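Local coordinates for putative glutathione S-transferase (Sinorhizobium meliloti, PDB 4MDC), which probably catalyses the conjugation of glutathione to electrophilic substrates, working as a homodimer of the glutathione S-transferase family, at residues 37-47 / 86-94; 133-141 / 154-164. All coordinates share one frame; numbering follows the deposited sequence.

Interaction 1. Residues 37-47 / 86-94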
# COMPACT_ATOMS: atom_id res chain seq x y z
N PHE B 37 4.41 13.38 -3.45
CA PHE B 37 4.66 13.20 -2.04
C PHE B 37 6.17 13.04 -1.78
O PHE B 37 6.71 13.69 -0.87
CB PHE B 37 3.90 11.97 -1.58
CG PHE B 37 4.29 11.42 -0.24
CD1 PHE B 37 4.00 12.10 0.96
CD2 PHE B 37 4.90 10.21 -0.16
CE1 PHE B 37 4.31 11.54 2.19
CE2 PHE B 37 5.20 9.64 1.08
CZ PHE B 37 4.91 10.31 2.27
N VAL B 38 6.80 12.18 -2.54
CA VAL B 38 8.25 12.00 -2.44
C VAL B 38 9.03 13.25 -2.77
O VAL B 38 9.95 13.63 -2.07
CB VAL B 38 8.70 10.80 -3.28
CG1 VAL B 38 10.22 10.71 -3.30
CG2 VAL B 38 8.14 9.53 -2.64
N ARG B 39 8.63 13.95 -3.82
CA ARG B 39 9.26 15.20 -4.12
C ARG B 39 9.21 16.19 -2.96
O ARG B 39 10.18 16.93 -2.72
CB ARG B 39 8.66 15.83 -5.38
CG ARG B 39 9.09 15.12 -6.65
CD ARG B 39 8.20 15.51 -7.82
NE ARG B 39 8.41 16.89 -8.24
CZ ARG B 39 7.67 17.49 -9.16
NH1 ARG B 39 6.61 16.88 -9.69
NH2 ARG B 39 7.96 18.76 -9.51
N LEU B 40 8.06 16.28 -2.30
CA LEU B 40 7.89 17.17 -1.19
C LEU B 40 8.81 16.82 -0.05
O LEU B 40 9.41 17.74 0.57
CB LEU B 40 6.44 17.21 -0.72
CG LEU B 40 5.42 17.88 -1.64
CD1 LEU B 40 4.00 17.62 -1.13
CD2 LEU B 40 5.68 19.38 -1.73
N ILE B 41 8.94 15.54 0.24
CA ILE B 41 9.89 15.13 1.26
C ILE B 41 11.33 15.53 0.93
O ILE B 41 12.04 16.13 1.77
CB ILE B 41 9.86 13.61 1.54
CG1 ILE B 41 8.46 13.17 1.96
CG2 ILE B 41 10.90 13.30 2.58
CD1 ILE B 41 8.30 11.67 1.87
N LEU B 42 11.73 15.25 -0.30
CA LEU B 42 13.07 15.58 -0.78
C LEU B 42 13.32 17.10 -0.69
O LEU B 42 14.37 17.48 -0.17
CB LEU B 42 13.30 15.04 -2.17
CG LEU B 42 13.34 13.52 -2.36
CD1 LEU B 42 13.18 13.11 -3.82
CD2 LEU B 42 14.66 12.99 -1.81
N SER B 43 12.36 17.94 -1.11
CA SER B 43 12.50 19.39 -0.95
C SER B 43 12.54 19.88 0.50
O SER B 43 13.38 20.72 0.83
CB SER B 43 11.39 20.17 -1.68
OG SER B 43 11.44 19.83 -3.01
N GLU B 44 11.67 19.36 1.35
CA GLU B 44 11.63 19.73 2.76
C GLU B 44 12.97 19.44 3.43
O GLU B 44 13.41 20.19 4.28
CB GLU B 44 10.49 18.96 3.52
CG GLU B 44 9.07 19.43 3.22
CD GLU B 44 8.68 20.78 3.85
OE1 GLU B 44 9.16 21.08 4.95
OE2 GLU B 44 7.87 21.56 3.24
N TYR B 45 13.61 18.36 3.00
CA TYR B 45 14.90 17.93 3.58
C TYR B 45 16.13 18.45 2.79
O TYR B 45 17.24 18.10 3.09
CB TYR B 45 14.94 16.39 3.71
CG TYR B 45 14.09 15.79 4.79
CD1 TYR B 45 13.53 16.57 5.79
CD2 TYR B 45 13.88 14.40 4.85
CE1 TYR B 45 12.75 16.00 6.78
CE2 TYR B 45 13.12 13.83 5.84
CZ TYR B 45 12.55 14.63 6.80
OH TYR B 45 11.85 14.09 7.86
N GLY B 46 15.91 19.27 1.78
CA GLY B 46 17.03 19.96 1.11
C GLY B 46 17.82 19.10 0.14
O GLY B 46 18.94 19.45 -0.24
N TYR B 47 17.25 17.99 -0.31
CA TYR B 47 17.88 17.18 -1.34
C TYR B 47 17.76 17.89 -2.68
O TYR B 47 16.76 18.58 -2.94
CB TYR B 47 17.20 15.82 -1.51
CG TYR B 47 17.49 14.81 -0.44
CD1 TYR B 47 16.92 14.93 0.78
CD2 TYR B 47 18.30 13.73 -0.71
CE1 TYR B 47 17.16 13.98 1.79
CE2 TYR B 47 18.55 12.77 0.30
CZ TYR B 47 17.97 12.91 1.51
OH TYR B 47 18.27 11.92 2.50
N ALA B 86 5.89 5.07 -2.67
CA ALA B 86 5.96 6.12 -1.69
C ALA B 86 6.31 5.63 -0.27
O ALA B 86 7.03 6.30 0.44
CB ALA B 86 4.67 6.87 -1.68
N THR B 87 5.79 4.49 0.08
CA THR B 87 6.02 3.98 1.47
C THR B 87 7.52 3.65 1.64
O THR B 87 8.16 4.16 2.57
CB THR B 87 5.11 2.79 1.76
OG1 THR B 87 3.77 3.21 1.83
CG2 THR B 87 5.46 2.16 3.12
N ILE B 88 8.06 2.81 0.77
CA ILE B 88 9.44 2.37 0.87
C ILE B 88 10.41 3.56 0.81
O ILE B 88 11.32 3.69 1.66
CB ILE B 88 9.75 1.27 -0.17
CG1 ILE B 88 9.06 -0.02 0.26
CG2 ILE B 88 11.24 0.98 -0.28
CD1 ILE B 88 9.13 -1.15 -0.72
N ILE B 89 10.13 4.49 -0.10
CA ILE B 89 11.01 5.60 -0.21
C ILE B 89 10.96 6.51 1.01
O ILE B 89 12.01 6.97 1.53
CB ILE B 89 10.73 6.38 -1.52
CG1 ILE B 89 10.98 5.53 -2.75
CG2 ILE B 89 11.59 7.63 -1.55
CD1 ILE B 89 10.34 6.13 -4.00
N SER B 90 9.74 6.84 1.46
CA SER B 90 9.60 7.73 2.61
C SER B 90 10.24 7.16 3.91
O SER B 90 10.80 7.91 4.71
CB SER B 90 8.11 8.13 2.80
OG SER B 90 7.31 7.03 3.19
N GLU B 91 10.16 5.85 4.08
CA GLU B 91 10.76 5.19 5.26
C GLU B 91 12.29 5.28 5.15
O GLU B 91 12.97 5.59 6.11
CB GLU B 91 10.30 3.72 5.40
CG GLU B 91 8.78 3.58 5.65
CD GLU B 91 8.29 4.17 6.97
OE1 GLU B 91 9.11 4.29 7.94
OE2 GLU B 91 7.06 4.44 7.07
N TYR B 92 12.77 4.98 3.96
CA TYR B 92 14.21 5.06 3.65
C TYR B 92 14.78 6.46 3.92
O TYR B 92 15.82 6.59 4.57
CB TYR B 92 14.50 4.65 2.20
CG TYR B 92 15.94 4.80 1.77
CD1 TYR B 92 16.90 3.85 2.09
CD2 TYR B 92 16.36 5.94 1.07
CE1 TYR B 92 18.22 3.98 1.71
CE2 TYR B 92 17.68 6.10 0.70
CZ TYR B 92 18.62 5.12 1.02
OH TYR B 92 19.94 5.21 0.65
N LEU B 93 14.06 7.48 3.44
CA LEU B 93 14.44 8.86 3.70
C LEU B 93 14.41 9.23 5.18
O LEU B 93 15.29 9.98 5.63
CB LEU B 93 13.63 9.86 2.88
CG LEU B 93 13.87 9.75 1.38
CD1 LEU B 93 12.92 10.63 0.61
CD2 LEU B 93 15.30 10.05 0.98
N ASP B 94 13.47 8.72 5.96
CA ASP B 94 13.50 8.93 7.39
C ASP B 94 14.76 8.31 8.01
O ASP B 94 15.41 8.92 8.88
CB ASP B 94 12.27 8.39 8.14
CG ASP B 94 12.24 8.85 9.59
OD1 ASP B 94 12.11 10.07 9.86
OD2 ASP B 94 12.39 7.99 10.51
O HOH W 1 11.33 11.57 8.04

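Interaction 2. Residues 133-141 / 154-164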
# COMPACT_ATOMS: atom_id res chain seq x y z
N THR B 133 -8.32 9.16 -7.52
CA THR B 133 -7.32 9.87 -8.28
C THR B 133 -6.78 9.06 -9.43
O THR B 133 -6.66 9.55 -10.57
CB THR B 133 -6.18 10.34 -7.35
OG1 THR B 133 -6.72 10.87 -6.13
CG2 THR B 133 -5.43 11.46 -8.02
N ARG B 134 -6.42 7.81 -9.19
CA ARG B 134 -5.89 6.97 -10.29
C ARG B 134 -6.87 6.79 -11.48
O ARG B 134 -6.51 7.09 -12.65
CB ARG B 134 -5.42 5.61 -9.74
CG ARG B 134 -5.01 4.65 -10.84
CD ARG B 134 -4.29 3.41 -10.33
NE ARG B 134 -5.13 2.54 -9.47
CZ ARG B 134 -4.97 2.32 -8.15
NH1 ARG B 134 -5.82 1.48 -7.56
NH2 ARG B 134 -4.05 2.92 -7.41
N PRO B 135 -8.13 6.38 -11.22
CA PRO B 135 -9.03 6.29 -12.38
C PRO B 135 -9.34 7.63 -13.09
O PRO B 135 -9.49 7.68 -14.32
CB PRO B 135 -10.32 5.69 -11.80
CG PRO B 135 -10.19 5.74 -10.30
CD PRO B 135 -8.72 5.84 -9.97
N LEU B 136 -9.40 8.71 -12.33
CA LEU B 136 -9.71 10.01 -12.91
C LEU B 136 -8.57 10.51 -13.78
O LEU B 136 -8.78 10.99 -14.91
CB LEU B 136 -9.98 11.00 -11.79
CG LEU B 136 -10.60 12.31 -12.23
CD1 LEU B 136 -11.59 12.74 -11.20
CD2 LEU B 136 -9.49 13.35 -12.39
N VAL B 137 -7.35 10.38 -13.26
CA VAL B 137 -6.15 10.77 -14.05
C VAL B 137 -6.06 9.93 -15.34
O VAL B 137 -5.70 10.40 -16.43
CB VAL B 137 -4.89 10.65 -13.16
CG1 VAL B 137 -3.62 10.68 -14.00
CG2 VAL B 137 -4.86 11.76 -12.12
N ARG B 138 -6.34 8.65 -15.22
CA ARG B 138 -6.24 7.78 -16.39
C ARG B 138 -7.21 8.22 -17.47
O ARG B 138 -6.85 8.32 -18.65
CB ARG B 138 -6.52 6.33 -16.02
CG ARG B 138 -6.42 5.38 -17.20
CD ARG B 138 -6.68 3.93 -16.82
NE ARG B 138 -6.83 3.13 -18.03
CZ ARG B 138 -5.83 2.60 -18.73
NH1 ARG B 138 -4.57 2.74 -18.35
NH2 ARG B 138 -6.11 1.88 -19.82
N GLU B 139 -8.43 8.53 -17.09
CA GLU B 139 -9.43 8.95 -18.06
C GLU B 139 -9.15 10.35 -18.65
O GLU B 139 -9.27 10.54 -19.86
CB GLU B 139 -10.82 8.95 -17.47
CG GLU B 139 -11.34 7.57 -17.12
CD GLU B 139 -11.20 6.56 -18.26
OE1 GLU B 139 -11.53 6.90 -19.42
OE2 GLU B 139 -10.70 5.45 -18.01
N ARG B 140 -8.72 11.28 -17.80
CA ARG B 140 -8.47 12.67 -18.23
C ARG B 140 -7.11 12.98 -18.79
O ARG B 140 -6.95 13.91 -19.57
CB ARG B 140 -8.78 13.61 -17.08
CG ARG B 140 -10.23 13.48 -16.74
CD ARG B 140 -10.82 14.71 -16.10
NE ARG B 140 -10.53 15.91 -16.91
CZ ARG B 140 -10.37 17.14 -16.42
NH1 ARG B 140 -10.55 17.40 -15.15
NH2 ARG B 140 -10.04 18.13 -17.24
N ILE B 141 -6.09 12.28 -18.35
CA ILE B 141 -4.72 12.59 -18.77
C ILE B 141 -4.35 11.46 -19.79
O ILE B 141 -4.20 11.66 -21.03
CB ILE B 141 -3.76 12.69 -17.51
CG1 ILE B 141 -4.19 13.82 -16.52
CG2 ILE B 141 -2.29 12.89 -17.90
CD1 ILE B 141 -4.07 15.20 -17.07
N ALA B 154 -11.64 8.13 -25.98
CA ALA B 154 -12.36 9.19 -25.26
C ALA B 154 -12.48 8.79 -23.78
O ALA B 154 -12.53 7.59 -23.46
CB ALA B 154 -13.72 9.41 -25.88
N PRO B 155 -12.49 9.77 -22.87
CA PRO B 155 -12.69 9.42 -21.45
C PRO B 155 -13.97 8.61 -21.27
O PRO B 155 -14.99 8.92 -21.88
CB PRO B 155 -12.81 10.78 -20.75
CG PRO B 155 -12.14 11.75 -21.67
CD PRO B 155 -12.38 11.23 -23.06
N ASP B 156 -13.92 7.59 -20.41
CA ASP B 156 -15.08 6.76 -20.09
C ASP B 156 -15.99 7.52 -19.10
O ASP B 156 -15.58 7.77 -17.95
CB ASP B 156 -14.62 5.45 -19.49
CG ASP B 156 -15.76 4.50 -19.18
OD1 ASP B 156 -16.62 4.77 -18.33
OD2 ASP B 156 -15.79 3.43 -19.79
N SER B 157 -17.19 7.91 -19.54
CA SER B 157 -18.05 8.76 -18.71
C SER B 157 -18.45 8.07 -17.39
O SER B 157 -18.59 8.74 -16.37
CB SER B 157 -19.30 9.21 -19.48
OG SER B 157 -20.09 8.10 -19.82
N LYS B 158 -18.58 6.74 -17.41
CA LYS B 158 -19.03 6.01 -16.23
C LYS B 158 -17.92 5.98 -15.15
O LYS B 158 -18.19 6.19 -13.97
CB LYS B 158 -19.51 4.61 -16.59
CG LYS B 158 -19.95 3.77 -15.38
CD LYS B 158 -20.18 2.28 -15.63
CE LYS B 158 -19.63 1.46 -14.46
NZ LYS B 158 -20.57 0.38 -14.06
N ILE B 159 -16.69 5.74 -15.58
CA ILE B 159 -15.55 5.84 -14.66
C ILE B 159 -15.38 7.28 -14.13
O ILE B 159 -15.16 7.47 -12.93
CB ILE B 159 -14.26 5.33 -15.31
CG1 ILE B 159 -14.39 3.83 -15.57
CG2 ILE B 159 -13.06 5.60 -14.40
CD1 ILE B 159 -13.32 3.28 -16.50
N LEU B 160 -15.50 8.29 -14.98
CA LEU B 160 -15.46 9.68 -14.49
C LEU B 160 -16.49 9.92 -13.42
O LEU B 160 -16.22 10.54 -12.41
CB LEU B 160 -15.69 10.73 -15.58
CG LEU B 160 -14.54 10.96 -16.54
CD1 LEU B 160 -14.92 12.00 -17.58
CD2 LEU B 160 -13.32 11.38 -15.80
N ARG B 161 -17.71 9.47 -13.68
CA ARG B 161 -18.78 9.73 -12.73
C ARG B 161 -18.55 9.07 -11.39
O ARG B 161 -18.78 9.69 -10.38
CB ARG B 161 -20.13 9.33 -13.35
CG ARG B 161 -21.33 9.61 -12.49
CD ARG B 161 -22.54 9.33 -13.35
NE ARG B 161 -22.65 7.92 -13.71
CZ ARG B 161 -22.59 7.38 -14.94
NH1 ARG B 161 -22.41 8.11 -16.04
NH2 ARG B 161 -22.74 6.06 -15.05
N THR B 162 -18.13 7.82 -11.41
CA THR B 162 -17.88 7.06 -10.19
C THR B 162 -16.77 7.77 -9.41
O THR B 162 -16.92 8.00 -8.20
CB THR B 162 -17.51 5.60 -10.51
OG1 THR B 162 -18.59 5.00 -11.20
CG2 THR B 162 -17.30 4.78 -9.22
N SER B 163 -15.65 8.07 -10.08
CA SER B 163 -14.52 8.68 -9.39
C SER B 163 -14.87 10.02 -8.78
O SER B 163 -14.55 10.30 -7.65
CB SER B 163 -13.38 8.91 -10.36
OG SER B 163 -13.04 7.72 -10.98
N ARG B 164 -15.56 10.85 -9.55
CA ARG B 164 -16.04 12.14 -9.05
C ARG B 164 -16.98 12.00 -7.86
O ARG B 164 -16.93 12.83 -6.95
CB ARG B 164 -16.72 12.95 -10.16
CG ARG B 164 -15.68 13.51 -11.12
CD ARG B 164 -16.26 14.08 -12.39
NE ARG B 164 -15.18 14.72 -13.13
CZ ARG B 164 -15.22 15.01 -14.41
NH1 ARG B 164 -16.29 14.70 -15.15
NH2 ARG B 164 -14.18 15.63 -14.94

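Interaction 1. Residues 37-47 / 86-94
Leu-93 packs against Ile-41, Leu-42 and the ring end of Tyr-47. Leu-93 CD1 meets Leu-42 CD2 at 3.8 Å and also touches Ile-41 CG2. Leu-93 CD2 lies 3.9 Å from Tyr-47 CZ, while the Tyr-47 hydroxyl bonds to Ser-97. One turn back, Val-38 CG1 meets Ile-89 CG2 at 3.8 Å, the two side chains crossing at about a right angle. Phe-37 closes the other end, with Phe-37 CD2 3.7 Å from Ala-86 CB.

Ser-90 packs through carbon. Ser-90 CB sits 3.7 Å from Ile-41 CD1 and equally close to Phe-37 CE2. With chi1 at 67° its OG turns back to its own helix, where Ala-86 O and Thr-87 O compete for the proton.

A water links the two segments. It lies 2.6 Å from Tyr-45 OH and donates to Asp-94 OD1. Tyr-45 OH also bonds to the backbone N of Leu-106, and Asp-94 pairs with Arg-105.

The axes of 37-44 and 86-94 run nearly parallel, 12° apart. Leu-194, Ala-195 and Leu-125 of the C-terminal domain cover Phe-37. Two helices side by side on the face of a mixed four-stranded sheet, turned to the helical domain, are characteristic of the thioredoxin-like N-terminal domain of glutathione S-transferases.

Interaction 2. Residues 133-141 / 154-164
A capped helix start is tied here to the long helix 111-145 of the all-helical C-terminal domain, through Glu-139 and Asp-156. Asp-156 N donates to Glu-139 OE1 at 2.7 Å in a nearly straight bond (171°), arriving from above the carboxylate plane. Lys-143 forms a salt bridge with the same oxygen. Asp-156 is the N-cap of the next helix: Asp-156 OD1 accepts from Ile-159 N at 2.9 Å and weakly from Lys-158 N.

The bend of Glu-139 at chi2 (-50°) turns the carboxylate along the contact toward the backbone N of Asp-156. The side chains of Glu-139 and Ile-159 cross at about a right angle, with Glu-139 CG 3.8 Å from Ile-159 CG2. With an alanine in place of Glu-139, Asp-156 N and Lys-143 would probably lose their shared acceptor and Ile-159 would be less covered. The Pro-155 ring covers Glu-139 O, with Pro-155 CG at 3.6 Å; this buried carbonyl has no partner in the model. Leu-160 CD2 rests on Glu-139 CB and Arg-140 CG. Further along, Ser-163 OG lies 3.5 Å from Pro-135 CB and bonds to Ile-159 O of its own helix.

At the other flank Arg-140 NH1 and Arg-164 NH2 are 4.0 Å apart; both form salt bridges with Glu-208 OE2, which probably offsets their like charges. One acidic side chain thus gathers an arginine from each helix, and a second fixes the turn entering the capped helix, whose N-terminal end is likely to stabilise the Asp-156 charge.

The two contacts lie on opposite sides of the chain's centre, with their own centres 28 Å apart. They do not touch: their nearest atoms are about 11 Å apart. Interaction 1 belongs to the N-terminal domain, interaction 2 to the C-terminal domain. Helix 111-145 joins them. Its Thr-121 touches Phe-37 and its Leu-125 touches Ala-86 of interaction 1, and its later part, 133-141, forms one half of interaction 2. The second subunit reaches interaction 1, where its Phe-112 meets the ring of Tyr-92, but does not touch interaction 2. In this family the N-terminal domain generally binds glutathione and the C-terminal domain contributes to the second substrate's site.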